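Long-range contacts in uncharacterized Thioredoxin-like protein (Aeropyrum pernix, PDB 3HA9), which is of unknown function but has a thioredoxin-like fold with a CxxC disulfide, consistent with a role as a thiol oxidoreductase: residues A[42-47]-A[126-131]; A[75-80]-A[94-99]. One frame throughout, in Å; residues are numbered along the deposited sequence.

Contact 1 (A[42-47]-A[126-131])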
ATOM      1  N   LEU A  42       0.658   1.079  -3.393  1.00 11.53           N
ATOM      2  CA  LEU A  42       0.443   0.641  -2.019  1.00 11.67           C
ATOM      3  C   LEU A  42      -0.443  -0.593  -2.073  1.00 11.56           C
ATOM      4  O   LEU A  42      -1.558  -0.535  -2.581  1.00 12.50           O
ATOM      5  CB  LEU A  42      -0.224   1.739  -1.169  1.00 11.81           C
ATOM      6  CG  LEU A  42       0.446   3.111  -1.150  1.00 12.44           C
ATOM      7  CD1 LEU A  42      -0.254   4.002  -0.101  1.00 12.96           C
ATOM      8  CD2 LEU A  42       1.921   2.980  -0.817  1.00 12.71           C
ATOM      9  N   TRP A  43       0.070  -1.722  -1.598  1.00 10.75           N
ATOM     10  CA  TRP A  43      -0.700  -2.950  -1.647  1.00  9.62           C
ATOM     11  C   TRP A  43      -1.034  -3.366  -0.217  1.00 10.24           C
ATOM     12  O   TRP A  43      -0.145  -3.806   0.517  1.00  9.94           O
ATOM     13  CB  TRP A  43       0.113  -4.041  -2.342  1.00 10.07           C
ATOM     14  CG  TRP A  43      -0.620  -5.360  -2.391  1.00 10.75           C
ATOM     15  CD1 TRP A  43      -1.974  -5.545  -2.446  1.00 10.69           C
ATOM     16  CD2 TRP A  43      -0.034  -6.655  -2.381  1.00  9.75           C
ATOM     17  NE1 TRP A  43      -2.267  -6.886  -2.462  1.00 10.97           N
ATOM     18  CE2 TRP A  43      -1.092  -7.592  -2.424  1.00 10.61           C
ATOM     19  CE3 TRP A  43       1.289  -7.123  -2.313  1.00  9.98           C
ATOM     20  CZ2 TRP A  43      -0.873  -8.984  -2.418  1.00 11.34           C
ATOM     21  CZ3 TRP A  43       1.511  -8.528  -2.312  1.00 11.96           C
ATOM     22  CH2 TRP A  43       0.427  -9.433  -2.374  1.00 10.33           C
ATOM     23  N   PHE A  44      -2.312  -3.216   0.157  1.00  9.74           N
ATOM     24  CA  PHE A  44      -2.775  -3.565   1.512  1.00  9.54           C
ATOM     25  C   PHE A  44      -3.171  -5.021   1.496  1.00  9.10           C
ATOM     26  O   PHE A  44      -4.022  -5.416   0.703  1.00 11.02           O
ATOM     27  CB  PHE A  44      -3.969  -2.690   1.896  1.00  9.39           C
ATOM     28  CG  PHE A  44      -3.599  -1.247   2.109  1.00 10.09           C
ATOM     29  CD1 PHE A  44      -3.297  -0.795   3.401  1.00  9.48           C
ATOM     30  CD2 PHE A  44      -3.504  -0.351   1.025  1.00 10.43           C
ATOM     31  CE1 PHE A  44      -2.934   0.537   3.621  1.00  9.84           C
ATOM     32  CE2 PHE A  44      -3.137   0.993   1.233  1.00 10.10           C
ATOM     33  CZ  PHE A  44      -2.847   1.431   2.506  1.00 10.86           C
ATOM     34  N   MET A  45      -2.527  -5.815   2.352  1.00  8.29           N
ATOM     35  CA  MET A  45      -2.654  -7.275   2.257  1.00  8.37           C
ATOM     36  C   MET A  45      -2.491  -7.958   3.611  1.00  8.82           C
ATOM     37  O   MET A  45      -2.318  -7.291   4.633  1.00  7.52           O
ATOM     38  CB  MET A  45      -1.694  -7.841   1.186  1.00  8.59           C
ATOM     39  CG  MET A  45      -0.225  -7.342   1.251  1.00  9.11           C
ATOM     40  SD  MET A  45       0.742  -7.893   2.684  1.00  3.50           S
ATOM     41  CE  MET A  45       1.005  -9.595   2.232  1.00 11.65           C
ATOM     42  N   ALA A  46      -2.588  -9.284   3.604  1.00  9.11           N
ATOM     43  CA  ALA A  46      -2.354 -10.122   4.788  1.00 10.03           C
ATOM     44  C   ALA A  46      -1.767 -11.416   4.282  1.00 10.43           C
ATOM     45  O   ALA A  46      -2.084 -11.848   3.159  1.00 11.18           O
ATOM     46  CB  ALA A  46      -3.678 -10.379   5.537  1.00  9.69           C
ATOM     47  N   ALA A  47      -0.912 -12.037   5.090  1.00  9.88           N
ATOM     48  CA  ALA A  47      -0.171 -13.208   4.627  1.00 10.71           C
ATOM     49  C   ALA A  47      -1.073 -14.411   4.361  1.00 10.74           C
ATOM     50  O   ALA A  47      -0.747 -15.262   3.537  1.00 11.35           O
ATOM     51  CB  ALA A  47       0.932 -13.558   5.604  1.00 10.40           C
ATOM     52  N   PHE A 126      -6.451   5.491   3.811  1.00  9.33           N
ATOM     53  CA  PHE A 126      -6.732   5.171   2.415  1.00 10.43           C
ATOM     54  C   PHE A 126      -8.067   4.469   2.195  1.00 10.52           C
ATOM     55  O   PHE A 126      -8.331   3.954   1.107  1.00 12.05           O
ATOM     56  CB  PHE A 126      -5.561   4.389   1.818  1.00 10.02           C
ATOM     57  CG  PHE A 126      -4.361   5.259   1.588  1.00 11.66           C
ATOM     58  CD1 PHE A 126      -4.311   6.095   0.481  1.00 11.65           C
ATOM     59  CD2 PHE A 126      -3.328   5.295   2.511  1.00  9.49           C
ATOM     60  CE1 PHE A 126      -3.225   6.940   0.287  1.00 12.42           C
ATOM     61  CE2 PHE A 126      -2.234   6.123   2.306  1.00 13.00           C
ATOM     62  CZ  PHE A 126      -2.191   6.937   1.200  1.00 11.89           C
ATOM     63  N   ASN A 127      -8.915   4.479   3.213  1.00 10.15           N
ATOM     64  CA  ASN A 127     -10.272   3.945   3.042  1.00 10.36           C
ATOM     65  C   ASN A 127     -10.240   2.521   2.487  1.00 10.09           C
ATOM     66  O   ASN A 127     -10.986   2.161   1.564  1.00 11.03           O
ATOM     67  CB  ASN A 127     -11.095   4.905   2.165  1.00  9.72           C
ATOM     68  CG  ASN A 127     -11.038   6.325   2.688  1.00 10.58           C
ATOM     69  OD1 ASN A 127     -11.080   6.548   3.897  1.00 12.13           O
ATOM     70  ND2 ASN A 127     -10.935   7.286   1.785  1.00 12.90           N
ATOM     71  N   VAL A 128      -9.377   1.715   3.083  1.00  9.26           N
ATOM     72  CA  VAL A 128      -9.073   0.368   2.563  1.00  9.46           C
ATOM     73  C   VAL A 128     -10.278  -0.552   2.764  1.00  9.94           C
ATOM     74  O   VAL A 128     -10.795  -0.675   3.882  1.00  9.67           O
ATOM     75  CB  VAL A 128      -7.831  -0.181   3.246  1.00  9.17           C
ATOM     76  CG1 VAL A 128      -7.570  -1.622   2.851  1.00 10.03           C
ATOM     77  CG2 VAL A 128      -6.617   0.712   2.885  1.00 10.45           C
ATOM     78  N   ARG A 129     -10.702  -1.194   1.681  1.00  8.97           N
ATOM     79  CA  ARG A 129     -11.983  -1.919   1.656  1.00 10.09           C
ATOM     80  C   ARG A 129     -11.861  -3.442   1.805  1.00  9.67           C
ATOM     81  O   ARG A 129     -12.873  -4.127   1.913  1.00  9.34           O
ATOM     82  CB  ARG A 129     -12.731  -1.598   0.341  1.00 10.66           C
ATOM     83  CG  ARG A 129     -13.099  -0.128   0.174  1.00 12.38           C
ATOM     84  CD  ARG A 129     -14.029   0.045  -1.018  1.00 16.20           C
ATOM     85  NE  ARG A 129     -15.422  -0.210  -0.649  1.00 19.07           N
ATOM     86  CZ  ARG A 129     -16.192   0.680  -0.021  1.00 20.20           C
ATOM     87  NH1 ARG A 129     -15.713   1.878   0.296  1.00 19.62           N
ATOM     88  NH2 ARG A 129     -17.452   0.389   0.272  1.00 21.56           N
ATOM     89  N   SER A 130     -10.637  -3.973   1.813  1.00 10.03           N
ATOM     90  CA  SER A 130     -10.437  -5.445   1.850  1.00  9.63           C
ATOM     91  C   SER A 130      -9.001  -5.778   2.208  1.00 10.26           C
ATOM     92  O   SER A 130      -8.172  -4.869   2.352  1.00 10.25           O
ATOM     93  CB  SER A 130     -10.749  -6.054   0.477  1.00 10.71           C
ATOM     94  OG  SER A 130      -9.698  -5.760  -0.447  1.00 11.76           O
ATOM     95  N   ILE A 131      -8.715  -7.071   2.358  1.00  9.15           N
ATOM     96  CA  ILE A 131      -7.347  -7.529   2.624  1.00 10.06           C
ATOM     97  C   ILE A 131      -6.531  -7.785   1.349  1.00  9.48           C
ATOM     98  O   ILE A 131      -5.481  -8.414   1.401  1.00  9.69           O
ATOM     99  CB  ILE A 131      -7.340  -8.806   3.518  1.00 10.05           C
ATOM    100  CG1 ILE A 131      -8.092  -9.939   2.824  1.00 11.87           C
ATOM    101  CG2 ILE A 131      -7.940  -8.496   4.895  1.00 12.15           C
ATOM    102  CD1 ILE A 131      -8.001 -11.279   3.557  1.00 11.91           C
TER
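Val-128 sets its CG2 methyl squarely over the ring of Phe-44, 3.5 Å from the centroid and only 5° off the ring normal, so the methyl lies almost evenly spaced from all six ring carbons in a CH-pi contact. Its other methyl, CG1, anti to the backbone N (chi1 174°), lies beside CB of Phe-44. The tip of that ring, CZ, then meets CD2 of Phe-126 at 3.9 Å, the two side chains crossing at about a right angle. Leu-42, two residues earlier on strand 39-45, brings CD1 over one face of Phe-126, offset toward CZ and CE2 and 4.0 Å from the ring centroid; Phe-20 makes an edge-to-face pair with the same ring. An alanine in place of Phe-44 would probably open a gap beneath Val-128 CG2 and leave the ring of Phe-126 less firmly held. Farther along, the chains draw together at Met-45, whose CA approaches the carbonyl O of Ile-131 at 3.2 Å in a nearly straight CA-H...O contact, while CB of Ala-46 faces CB of Ile-131 at 4.5 Å. Ile-131 also touches Cys-49 of the disulfide. Ser-130 OG bonds elsewhere, to Thr-148 OG1 and Asp-132 N. Between 42-47 and 126-131 themselves the attachment is apolar packing plus one CA-H...O contact, and so depends on shape more than on conventional hydrogen bonds.

Contact 2 (A[75-80]-A[94-99])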
ATOM      1  N   ASP A  75       1.267  -4.954   5.203  1.00  9.57           N
ATOM      2  CA  ASP A  75       0.521  -6.000   5.896  1.00  9.45           C
ATOM      3  C   ASP A  75      -0.133  -5.309   7.068  1.00  9.70           C
ATOM      4  O   ASP A  75       0.563  -4.844   7.981  1.00 10.25           O
ATOM      5  CB  ASP A  75       1.473  -7.116   6.371  1.00  9.51           C
ATOM      6  CG  ASP A  75       0.739  -8.303   6.999  1.00  9.29           C
ATOM      7  OD1 ASP A  75      -0.404  -8.142   7.466  1.00  9.78           O
ATOM      8  OD2 ASP A  75       1.323  -9.415   7.020  1.00 10.51           O
ATOM      9  N   PHE A  76      -1.466  -5.224   7.037  1.00  9.60           N
ATOM     10  CA  PHE A  76      -2.187  -4.542   8.101  1.00  9.81           C
ATOM     11  C   PHE A  76      -2.823  -5.519   9.073  1.00 10.75           C
ATOM     12  O   PHE A  76      -3.602  -5.113   9.952  1.00 11.07           O
ATOM     13  CB  PHE A  76      -3.209  -3.517   7.532  1.00 10.00           C
ATOM     14  CG  PHE A  76      -4.395  -4.124   6.806  1.00  9.10           C
ATOM     15  CD1 PHE A  76      -5.593  -4.397   7.485  1.00  9.07           C
ATOM     16  CD2 PHE A  76      -4.338  -4.341   5.434  1.00  9.82           C
ATOM     17  CE1 PHE A  76      -6.711  -4.898   6.806  1.00 11.35           C
ATOM     18  CE2 PHE A  76      -5.445  -4.843   4.741  1.00  9.60           C
ATOM     19  CZ  PHE A  76      -6.637  -5.113   5.433  1.00  9.50           C
ATOM     20  N   TRP A  77      -2.491  -6.809   8.937  1.00 10.21           N
ATOM     21  CA  TRP A  77      -3.105  -7.818   9.793  1.00 10.19           C
ATOM     22  C   TRP A  77      -2.303  -7.921  11.103  1.00 10.11           C
ATOM     23  O   TRP A  77      -1.629  -8.911  11.380  1.00 10.37           O
ATOM     24  CB  TRP A  77      -3.250  -9.159   9.052  1.00  9.41           C
ATOM     25  CG  TRP A  77      -4.301 -10.025   9.699  1.00 10.25           C
ATOM     26  CD1 TRP A  77      -4.092 -11.063  10.550  1.00  8.66           C
ATOM     27  CD2 TRP A  77      -5.713  -9.869   9.582  1.00  9.44           C
ATOM     28  NE1 TRP A  77      -5.298 -11.595  10.951  1.00 11.29           N
ATOM     29  CE2 TRP A  77      -6.309 -10.880  10.364  1.00 10.93           C
ATOM     30  CE3 TRP A  77      -6.538  -8.992   8.861  1.00  9.47           C
ATOM     31  CZ2 TRP A  77      -7.691 -11.020  10.480  1.00 11.20           C
ATOM     32  CZ3 TRP A  77      -7.929  -9.142   8.970  1.00 10.28           C
ATOM     33  CH2 TRP A  77      -8.481 -10.156   9.776  1.00  9.79           C
ATOM     34  N   THR A  78      -2.379  -6.848  11.890  1.00 10.19           N
ATOM     35  CA  THR A  78      -1.594  -6.698  13.104  1.00 10.72           C
ATOM     36  C   THR A  78      -2.507  -6.574  14.318  1.00 11.50           C
ATOM     37  O   THR A  78      -3.683  -6.221  14.181  1.00 11.08           O
ATOM     38  CB  THR A  78      -0.758  -5.389  13.058  1.00 10.55           C
ATOM     39  OG1 THR A  78      -1.640  -4.257  12.939  1.00 11.53           O
ATOM     40  CG2 THR A  78       0.223  -5.407  11.890  1.00  9.74           C
ATOM     41  N   ALA A  79      -1.957  -6.841  15.505  1.00 11.94           N
ATOM     42  CA  ALA A  79      -2.767  -6.782  16.727  1.00 11.77           C
ATOM     43  C   ALA A  79      -3.463  -5.431  16.874  1.00 12.56           C
ATOM     44  O   ALA A  79      -4.638  -5.370  17.252  1.00 12.52           O
ATOM     45  CB  ALA A  79      -1.909  -7.088  17.948  1.00 12.63           C
ATOM     46  N   GLU A  80      -2.739  -4.356  16.574  1.00 12.04           N
ATOM     47  CA  GLU A  80      -3.271  -3.009  16.760  1.00 12.61           C
ATOM     48  C   GLU A  80      -4.430  -2.742  15.798  1.00 12.48           C
ATOM     49  O   GLU A  80      -5.465  -2.174  16.186  1.00 12.47           O
ATOM     50  CB  GLU A  80      -2.163  -1.958  16.570  1.00 12.72           C
ATOM     51  CG  GLU A  80      -1.117  -1.914  17.674  1.00 15.31           C
ATOM     52  CD  GLU A  80      -0.080  -3.057  17.614  1.00 20.17           C
ATOM     53  OE1 GLU A  80       0.073  -3.748  16.566  1.00 20.10           O
ATOM     54  OE2 GLU A  80       0.592  -3.266  18.646  1.00 22.50           O
ATOM     55  N   PRO A  94      -5.259 -15.014  13.790  1.00 14.08           N
ATOM     56  CA  PRO A  94      -4.513 -14.144  14.686  1.00 14.01           C
ATOM     57  C   PRO A  94      -3.678 -13.193  13.842  1.00 13.59           C
ATOM     58  O   PRO A  94      -3.612 -13.370  12.613  1.00 13.19           O
ATOM     59  CB  PRO A  94      -3.589 -15.108  15.450  1.00 14.91           C
ATOM     60  CG  PRO A  94      -4.069 -16.474  15.146  1.00 15.97           C
ATOM     61  CD  PRO A  94      -4.772 -16.406  13.834  1.00 14.45           C
ATOM     62  N   PRO A  95      -3.054 -12.196  14.481  1.00 13.12           N
ATOM     63  CA  PRO A  95      -2.165 -11.308  13.741  1.00 12.30           C
ATOM     64  C   PRO A  95      -1.051 -12.054  13.021  1.00 11.72           C
ATOM     65  O   PRO A  95      -0.537 -13.070  13.510  1.00 11.49           O
ATOM     66  CB  PRO A  95      -1.542 -10.428  14.825  1.00 12.55           C
ATOM     67  CG  PRO A  95      -2.462 -10.520  15.984  1.00 13.12           C
ATOM     68  CD  PRO A  95      -3.075 -11.881  15.920  1.00 13.47           C
ATOM     69  N   ASP A  96      -0.682 -11.545  11.856  1.00 11.43           N
ATOM     70  CA  ASP A  96       0.494 -12.021  11.147  1.00 11.64           C
ATOM     71  C   ASP A  96       1.740 -11.632  11.932  1.00 12.06           C
ATOM     72  O   ASP A  96       1.871 -10.498  12.391  1.00 12.72           O
ATOM     73  CB  ASP A  96       0.613 -11.318   9.793  1.00 11.00           C
ATOM     74  CG  ASP A  96      -0.268 -11.916   8.704  1.00 12.21           C
ATOM     75  OD1 ASP A  96      -0.974 -12.934   8.921  1.00 13.09           O
ATOM     76  OD2 ASP A  96      -0.227 -11.329   7.583  1.00 10.04           O
ATOM     77  N   THR A  97       2.672 -12.564  12.045  1.00 12.75           N
ATOM     78  CA  THR A  97       3.986 -12.240  12.593  1.00 12.44           C
ATOM     79  C   THR A  97       4.827 -11.659  11.456  1.00 12.56           C
ATOM     80  O   THR A  97       4.555 -11.937  10.281  1.00 11.46           O
ATOM     81  CB  THR A  97       4.674 -13.503  13.138  1.00 12.61           C
ATOM     82  OG1 THR A  97       4.894 -14.418  12.054  1.00 12.52           O
ATOM     83  CG2 THR A  97       3.795 -14.187  14.189  1.00 13.87           C
ATOM     84  N   PRO A  98       5.844 -10.843  11.783  1.00 12.31           N
ATOM     85  CA  PRO A  98       6.774 -10.387  10.745  1.00 12.55           C
ATOM     86  C   PRO A  98       7.357 -11.564   9.955  1.00 12.45           C
ATOM     87  O   PRO A  98       7.549 -11.447   8.744  1.00 12.24           O
ATOM     88  CB  PRO A  98       7.862  -9.668  11.541  1.00 12.48           C
ATOM     89  CG  PRO A  98       7.110  -9.129  12.730  1.00 12.45           C
ATOM     90  CD  PRO A  98       6.080 -10.155  13.072  1.00 12.98           C
ATOM     91  N   GLU A  99       7.625 -12.687  10.625  1.00 13.49           N
ATOM     92  CA  GLU A  99       8.141 -13.885   9.944  1.00 13.62           C
ATOM     93  C   GLU A  99       7.188 -14.395   8.852  1.00 13.68           C
ATOM     94  O   GLU A  99       7.622 -14.750   7.763  1.00 12.79           O
ATOM     95  CB  GLU A  99       8.443 -15.007  10.963  1.00 14.29           C
ATOM     96  CG  GLU A  99       8.841 -16.351  10.329  1.00 17.73           C
ATOM     97  CD  GLU A  99       9.006 -17.516  11.325  1.00 20.89           C
ATOM     98  OE1 GLU A  99       8.823 -17.339  12.561  1.00 22.83           O
ATOM     99  OE2 GLU A  99       9.349 -18.633  10.862  1.00 22.46           O
TER
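Trp-77 and Asp-96 join the two loops through a backbone bond, Asp-96 N to Trp-77 O at 2.8 Å, with the donor nearly in line with the carbonyl, and CA of Thr-78 comes 4.7 Å from CA of Pro-95. The indole, its CG anti to the backbone N (chi1 -159°), presents its edge to the second loop: the carbonyl O of Pro-94 lies in the ring plane, 3.0 Å from NE1, in a weak bond bent to 121° at the hydrogen. NE1 has its stronger partner in the carbonyl O of Pro-93. Asp-75 closes an Asx turn, its OD1 accepting from Trp-77 N at 2.9 Å and steadying the start of this loop. In this thioredoxin-like fold the turn follows strand 69-75, next to central strand 39-45, and the contact ties the chain leaving 69-75 to the segment leading into helix 98-108. Thr-78 OG1 N-caps helix 79-85 at Ala-81 N and also bonds to the carbonyl O of Asp-118; Thr-97 OG1 caps helix 98-108 at Met-100 N. The carboxylates of Asp-75 and Asp-96 meet OD2 to OD2 at 2.5 Å, their planes 85° apart. OD2 of Asp-96 also accepts from the backbone N of Ala-47, just before the CxxC motif. At the outer margin the ring of Pro-95 rests against the first turn of helix 79-85, its CG 4.0 Å from CB of Ala-79.

Centred about 13 Å apart, the two contacts lie toward the C-terminal ends of adjacent parallel strands, 39-45 and 69-75, of the same five-stranded mixed sheet. Along the chain both segments of contact 2 fall between those of contact 1, so the order is 42-47, 75-80, 94-99, 126-131. They meet directly: Phe-76 N probably bonds to Met-45 O at 3.3 Å, and the Phe-76 ring packs against Ser-130 O. The Cys-49 to Cys-52 disulfide follows 42-47 closely in sequence, so the two contacts bring three further loops together around the chain entering this probable redox site.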